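Local coordinates for Protein/nucleic acid deglycase 2 (Escherichia coli, PDB 1OI4) that repairs glyoxal- and methylglyoxal-glycated proteins and nucleotides, hydrolysing the Maillard adducts and releasing glycolate or lactate, at residues Pro120-Cys125 with Gln170-Arg175; Lys141-Lys146 with Glu163-Lys168. All blocks are in the same frame, centred on the assembly; numbering follows the deposited sequence.

Contact 1. Residues Pro120-Cys125 with Gln170-Arg175; sequences PVFAIC and QLVTSR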
loop_
_atom_site.group_PDB
_atom_site.type_symbol
_atom_site.label_atom_id
_atom_site.label_comp_id
_atom_site.label_asym_id
_atom_site.label_seq_id
_atom_site.Cartn_x
_atom_site.Cartn_y
_atom_site.Cartn_z
ATOM N N PRO A 120 21.783 -2.385 -8.656
ATOM C CA PRO A 120 20.794 -1.303 -8.747
ATOM C C PRO A 120 19.344 -1.757 -8.569
ATOM O O PRO A 120 18.941 -2.815 -9.053
ATOM C CB PRO A 120 21.034 -0.724 -10.142
ATOM C CG PRO A 120 22.490 -1.058 -10.418
ATOM C CD PRO A 120 22.592 -2.462 -9.885
ATOM N N VAL A 121 18.572 -0.948 -7.857
ATOM C CA VAL A 121 17.159 -1.224 -7.631
ATOM C C VAL A 121 16.424 0.083 -7.900
ATOM O O VAL A 121 16.835 1.139 -7.409
ATOM C CB VAL A 121 16.897 -1.679 -6.183
ATOM C CG1 VAL A 121 15.412 -1.937 -5.976
ATOM C CG2 VAL A 121 17.695 -2.936 -5.888
ATOM N N PHE A 122 15.359 0.012 -8.694
ATOM C CA PHE A 122 14.574 1.196 -9.046
ATOM C C PHE A 122 13.163 1.039 -8.480
ATOM O O PHE A 122 12.408 0.172 -8.924
ATOM C CB PHE A 122 14.487 1.335 -10.569
ATOM C CG PHE A 122 15.751 0.945 -11.297
ATOM C CD1 PHE A 122 15.699 0.057 -12.367
ATOM C CD2 PHE A 122 16.985 1.469 -10.922
ATOM C CE1 PHE A 122 16.862 -0.309 -13.060
ATOM C CE2 PHE A 122 18.153 1.113 -11.605
ATOM C CZ PHE A 122 18.091 0.223 -12.675
ATOM N N ALA A 123 12.806 1.878 -7.509
ATOM C CA ALA A 123 11.493 1.797 -6.879
ATOM C C ALA A 123 10.746 3.122 -6.942
ATOM O O ALA A 123 11.236 4.143 -6.466
ATOM C CB ALA A 123 11.643 1.349 -5.425
ATOM N N ILE A 124 9.544 3.095 -7.507
ATOM C CA ILE A 124 8.755 4.311 -7.649
ATOM C C ILE A 124 7.359 4.245 -7.020
ATOM O O ILE A 124 6.728 3.189 -6.985
ATOM C CB ILE A 124 8.628 4.676 -9.147
ATOM C CG1 ILE A 124 7.829 5.970 -9.315
ATOM C CG2 ILE A 124 7.969 3.527 -9.906
ATOM C CD1 ILE A 124 7.954 6.564 -10.711
ATOM N N CYS A 125 6.896 5.386 -6.509
ATOM C CA CYS A 125 5.571 5.497 -5.899
ATOM C C CYS A 125 5.444 4.599 -4.660
ATOM O O CYS A 125 6.092 4.848 -3.643
ATOM C CB CYS A 125 4.508 5.136 -6.942
ATOM S SG CYS A 125 2.921 5.986 -6.740
ATOM N N GLN A 170 22.928 3.170 -6.233
ATOM C CA GLN A 170 22.266 1.871 -6.264
ATOM C C GLN A 170 20.753 2.008 -6.193
ATOM O O GLN A 170 20.039 1.555 -7.085
ATOM C CB GLN A 170 22.733 0.981 -5.106
ATOM C CG GLN A 170 21.908 -0.291 -4.982
ATOM C CD GLN A 170 22.188 -1.076 -3.719
ATOM O OE1 GLN A 170 22.533 -0.511 -2.681
ATOM N NE2 GLN A 170 22.015 -2.392 -3.795
ATOM N N LEU A 171 20.269 2.627 -5.123
ATOM C CA LEU A 171 18.837 2.796 -4.938
ATOM C C LEU A 171 18.307 4.045 -5.613
ATOM O O LEU A 171 18.679 5.165 -5.257
ATOM C CB LEU A 171 18.494 2.858 -3.451
ATOM C CG LEU A 171 18.889 1.674 -2.569
ATOM C CD1 LEU A 171 18.478 1.981 -1.136
ATOM C CD2 LEU A 171 18.219 0.394 -3.057
ATOM N N VAL A 172 17.433 3.844 -6.590
ATOM C CA VAL A 172 16.820 4.951 -7.301
ATOM C C VAL A 172 15.341 4.965 -6.940
ATOM O O VAL A 172 14.637 3.983 -7.160
ATOM C CB VAL A 172 16.964 4.779 -8.823
ATOM C CG1 VAL A 172 16.304 5.952 -9.547
ATOM C CG2 VAL A 172 18.436 4.679 -9.193
ATOM N N THR A 173 14.875 6.068 -6.367
ATOM C CA THR A 173 13.467 6.182 -6.004
ATOM C C THR A 173 12.848 7.482 -6.497
ATOM O O THR A 173 13.524 8.509 -6.620
ATOM C CB THR A 173 13.248 6.083 -4.475
ATOM O OG1 THR A 173 14.071 7.041 -3.800
ATOM C CG2 THR A 173 13.573 4.685 -3.982
ATOM N N SER A 174 11.557 7.413 -6.799
ATOM C CA SER A 174 10.793 8.562 -7.269
ATOM C C SER A 174 9.415 8.522 -6.615
ATOM O O SER A 174 9.033 7.506 -6.029
ATOM C CB SER A 174 10.675 8.541 -8.790
ATOM O OG SER A 174 11.938 8.798 -9.381
ATOM N N ARG A 175 8.665 9.614 -6.746
ATOM C CA ARG A 175 7.357 9.737 -6.101
ATOM C C ARG A 175 6.117 9.342 -6.891
ATOM O O ARG A 175 5.274 8.604 -6.388
ATOM C CB ARG A 175 7.169 11.181 -5.619
ATOM C CG ARG A 175 8.334 11.724 -4.809
ATOM C CD ARG A 175 8.307 13.251 -4.763
ATOM N NE ARG A 175 8.419 13.827 -6.103
ATOM C CZ ARG A 175 8.637 15.114 -6.357
ATOM N NH1 ARG A 175 8.769 15.981 -5.359
ATOM N NH2 ARG A 175 8.732 15.536 -7.615
#
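V121 and A123 hydrogen-bond through their main chains to Q170, V172 and S174, joining two neighbouring parallel strands whose axes approach to 4.8 Å. V172 N reaches V121 O at 2.9 Å, and A123 N answers to V172 O at 2.8 Å. The next bond, S174 N to A123 O at 3.3 Å, is weak. C125 N then meets S174 O at 3.0 Å.

On one face V121, L171, A123 and T173 put compact apolar groups, V121 and A123 packing against L92 of strand 89-92. V121 CB meets L171 CD2 at 4.0 Å, and the methyls of A123 and T173 lie side by side. T173 can hold its methyl there because chi1 (54°) sends OG1 between N and C, where it accepts from T143 N. On the opposite face the F122 ring turns its edge to V172, CD2 lying 3.9 Å from V172 CB, while I124 covers the CB of S174.

Helix 180-191 packs over F122, V172 and S174. Beyond the strand ends R175 bridges to D161 and D179, and E38 of helix 37-48 packs against C125.

C125, the nucleophile by similarity, has a strained backbone (phi 63°, psi -113°), consistent with the nucleophile elbow of this family. The alternating N-H and C=O bonds run on to C125 N, so the strand pairing rests on main-chain atoms, consistent with a fixed backbone at the nucleophile.

Contact 2. Residues Lys141-Lys146 with Glu163-Lys168; sequences KLTAVK and EVVVDK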
loop_
_atom_site.group_PDB
_atom_site.type_symbol
_atom_site.label_atom_id
_atom_site.label_comp_id
_atom_site.label_asym_id
_atom_site.label_seq_id
_atom_site.Cartn_x
_atom_site.Cartn_y
_atom_site.Cartn_z
ATOM N N LYS A 141 19.083 7.108 1.739
ATOM C CA LYS A 141 18.313 8.206 1.170
ATOM C C LYS A 141 17.366 7.782 0.059
ATOM O O LYS A 141 17.752 7.075 -0.867
ATOM C CB LYS A 141 19.259 9.281 0.626
ATOM C CG LYS A 141 20.305 9.763 1.623
ATOM C CD LYS A 141 21.206 10.811 0.999
ATOM C CE LYS A 141 22.293 11.246 1.968
ATOM N NZ LYS A 141 23.179 12.288 1.378
ATOM N N LEU A 142 16.123 8.229 0.151
ATOM C CA LEU A 142 15.139 7.918 -0.870
ATOM C C LEU A 142 13.887 8.764 -0.732
ATOM O O LEU A 142 13.737 9.537 0.219
ATOM C CB LEU A 142 14.776 6.429 -0.832
ATOM C CG LEU A 142 14.463 5.771 0.508
ATOM C CD1 LEU A 142 13.336 6.512 1.195
ATOM C CD2 LEU A 142 14.093 4.315 0.279
ATOM N N THR A 143 12.998 8.623 -1.702
ATOM C CA THR A 143 11.745 9.345 -1.688
ATOM C C THR A 143 10.651 8.324 -1.962
ATOM O O THR A 143 10.943 7.141 -2.157
ATOM C CB THR A 143 11.721 10.452 -2.762
ATOM O OG1 THR A 143 10.615 11.326 -2.515
ATOM C CG2 THR A 143 11.589 9.850 -4.157
ATOM N N ALA A 144 9.403 8.778 -1.974
ATOM C CA ALA A 144 8.261 7.900 -2.220
ATOM C C ALA A 144 6.980 8.719 -2.270
ATOM O O ALA A 144 6.997 9.918 -2.013
ATOM C CB ALA A 144 8.160 6.840 -1.114
ATOM N N VAL A 145 5.870 8.054 -2.586
ATOM C CA VAL A 145 4.567 8.697 -2.692
ATOM C C VAL A 145 4.049 9.124 -1.313
ATOM O O VAL A 145 4.262 8.438 -0.314
ATOM C CB VAL A 145 3.560 7.744 -3.388
ATOM C CG1 VAL A 145 3.193 6.602 -2.459
ATOM C CG2 VAL A 145 2.333 8.516 -3.857
ATOM N N LYS A 146 3.361 10.258 -1.276
ATOM C CA LYS A 146 2.844 10.834 -0.038
ATOM C C LYS A 146 2.309 9.921 1.066
ATOM O O LYS A 146 2.789 9.975 2.195
ATOM C CB LYS A 146 1.784 11.897 -0.354
ATOM C CG LYS A 146 2.357 13.301 -0.532
ATOM C CD LYS A 146 1.301 14.371 -0.279
ATOM C CE LYS A 146 0.995 15.179 -1.530
ATOM N NZ LYS A 146 0.451 14.344 -2.637
ATOM N N GLU A 163 12.050 14.693 -7.244
ATOM C CA GLU A 163 11.557 13.839 -8.321
ATOM C C GLU A 163 12.288 12.498 -8.366
ATOM O O GLU A 163 11.705 11.485 -8.751
ATOM C CB GLU A 163 11.646 14.553 -9.674
ATOM C CG GLU A 163 12.859 15.421 -9.865
ATOM C CD GLU A 163 12.947 15.970 -11.272
ATOM O OE1 GLU A 163 11.890 16.259 -11.871
ATOM O OE2 GLU A 163 14.077 16.121 -11.774
ATOM N N VAL A 164 13.560 12.495 -7.972
ATOM C CA VAL A 164 14.349 11.265 -7.925
ATOM C C VAL A 164 15.459 11.369 -6.892
ATOM O O VAL A 164 16.050 12.433 -6.707
ATOM C CB VAL A 164 15.027 10.912 -9.279
ATOM C CG1 VAL A 164 13.981 10.695 -10.340
ATOM C CG2 VAL A 164 16.018 12.005 -9.684
ATOM N N VAL A 165 15.725 10.253 -6.220
ATOM C CA VAL A 165 16.782 10.169 -5.222
ATOM C C VAL A 165 17.621 8.931 -5.534
ATOM O O VAL A 165 17.083 7.836 -5.721
ATOM C CB VAL A 165 16.213 10.026 -3.790
ATOM C CG1 VAL A 165 17.353 9.864 -2.796
ATOM C CG2 VAL A 165 15.375 11.244 -3.433
ATOM N N VAL A 166 18.936 9.108 -5.603
ATOM C CA VAL A 166 19.847 8.003 -5.880
ATOM C C VAL A 166 20.780 7.819 -4.681
ATOM O O VAL A 166 21.577 8.701 -4.368
ATOM C CB VAL A 166 20.692 8.281 -7.147
ATOM C CG1 VAL A 166 21.611 7.106 -7.434
ATOM C CG2 VAL A 166 19.774 8.548 -8.335
ATOM N N ASP A 167 20.674 6.678 -4.011
ATOM C CA ASP A 167 21.504 6.400 -2.847
ATOM C C ASP A 167 22.669 5.481 -3.196
ATOM O O ASP A 167 22.468 4.367 -3.682
ATOM C CB ASP A 167 20.666 5.749 -1.743
ATOM C CG ASP A 167 21.427 5.613 -0.433
ATOM O OD1 ASP A 167 21.456 6.587 0.349
ATOM O OD2 ASP A 167 22.007 4.533 -0.191
ATOM N N LYS A 168 23.885 5.957 -2.941
ATOM C CA LYS A 168 25.103 5.195 -3.207
ATOM C C LYS A 168 25.121 4.587 -4.596
ATOM O O LYS A 168 25.599 3.469 -4.779
ATOM C CB LYS A 168 25.262 4.070 -2.186
ATOM C CG LYS A 168 25.240 4.523 -0.744
ATOM C CD LYS A 168 25.508 3.360 0.198
ATOM C CE LYS A 168 25.203 3.745 1.635
ATOM N NZ LYS A 168 23.757 4.070 1.815
HETATM O O HOH W 1 16.818 6.278 -3.334
#
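Segments 141-146 and 163-168 pass each other in opposite directions, with K141 CA 5.4 Å from D167 CA and L142 CA 5.2 Å from V165 CA. Their backbones do not bond directly. A water bridges the two carbonyls instead, lying 2.8 Å from K141 O and 2.9 Å from V165 O.

The one direct hydrogen bond runs from backbone to side chain: K141 N to D167 OD1, 2.8 Å and nearly straight at 170°. D167 reaches it with CG anti to its own N (chi1 -172°), and the N-H comes in from well above the carboxylate plane. The other oxygen, OD2, offers its syn lone pair to K168 NZ and also forms a salt bridge with R140. An aspartate suits this place because its short arm can serve an amide and two cations at once. Those positive groups would be expected to favour its charged form.

Strand 165-167 is an outermost strand of the central mixed sheet, the antiparallel addition beside strand 171-174, whereas strand 141-142 belongs to a separate small parallel pair with 158-159. The contact therefore joins the main sheet of this α/β fold to that two-stranded appendage.

V165 fills the middle of it, its two methyls straddling the L142 backbone. V165 CG1 lies 3.4 Å from K141 O and also rests against the alpha carbon of L142, and V165 CG2 meets T143 CB at 3.8 Å. Beta-branched T143 gives that methyl an apolar flank while its OG1 is hydrogen-bonded to Y160 O.

In the fold
Contacts 1 and 2 have centres 6 Å apart. Strand 171-174 of contact 1 lies between 121-124 and strand 165-167 of contact 2, bonded to each. T173 O probably takes a hydrogen bond from V165 N at 2.8 Å, and S174 OG lies 2.8 Å from E163 O, also a probable hydrogen bond. D167 stands opposite both Q170 and L171, a classic beta bulge where the chain turns from 165-167 into 171-174. C125, the nucleophile by similarity, directly follows strand 121-124, and the T143 side chain is about 9 Å from that of C125. The T143 end of contact 2 is thus the one near the active site, with K141 and D167 at the far end.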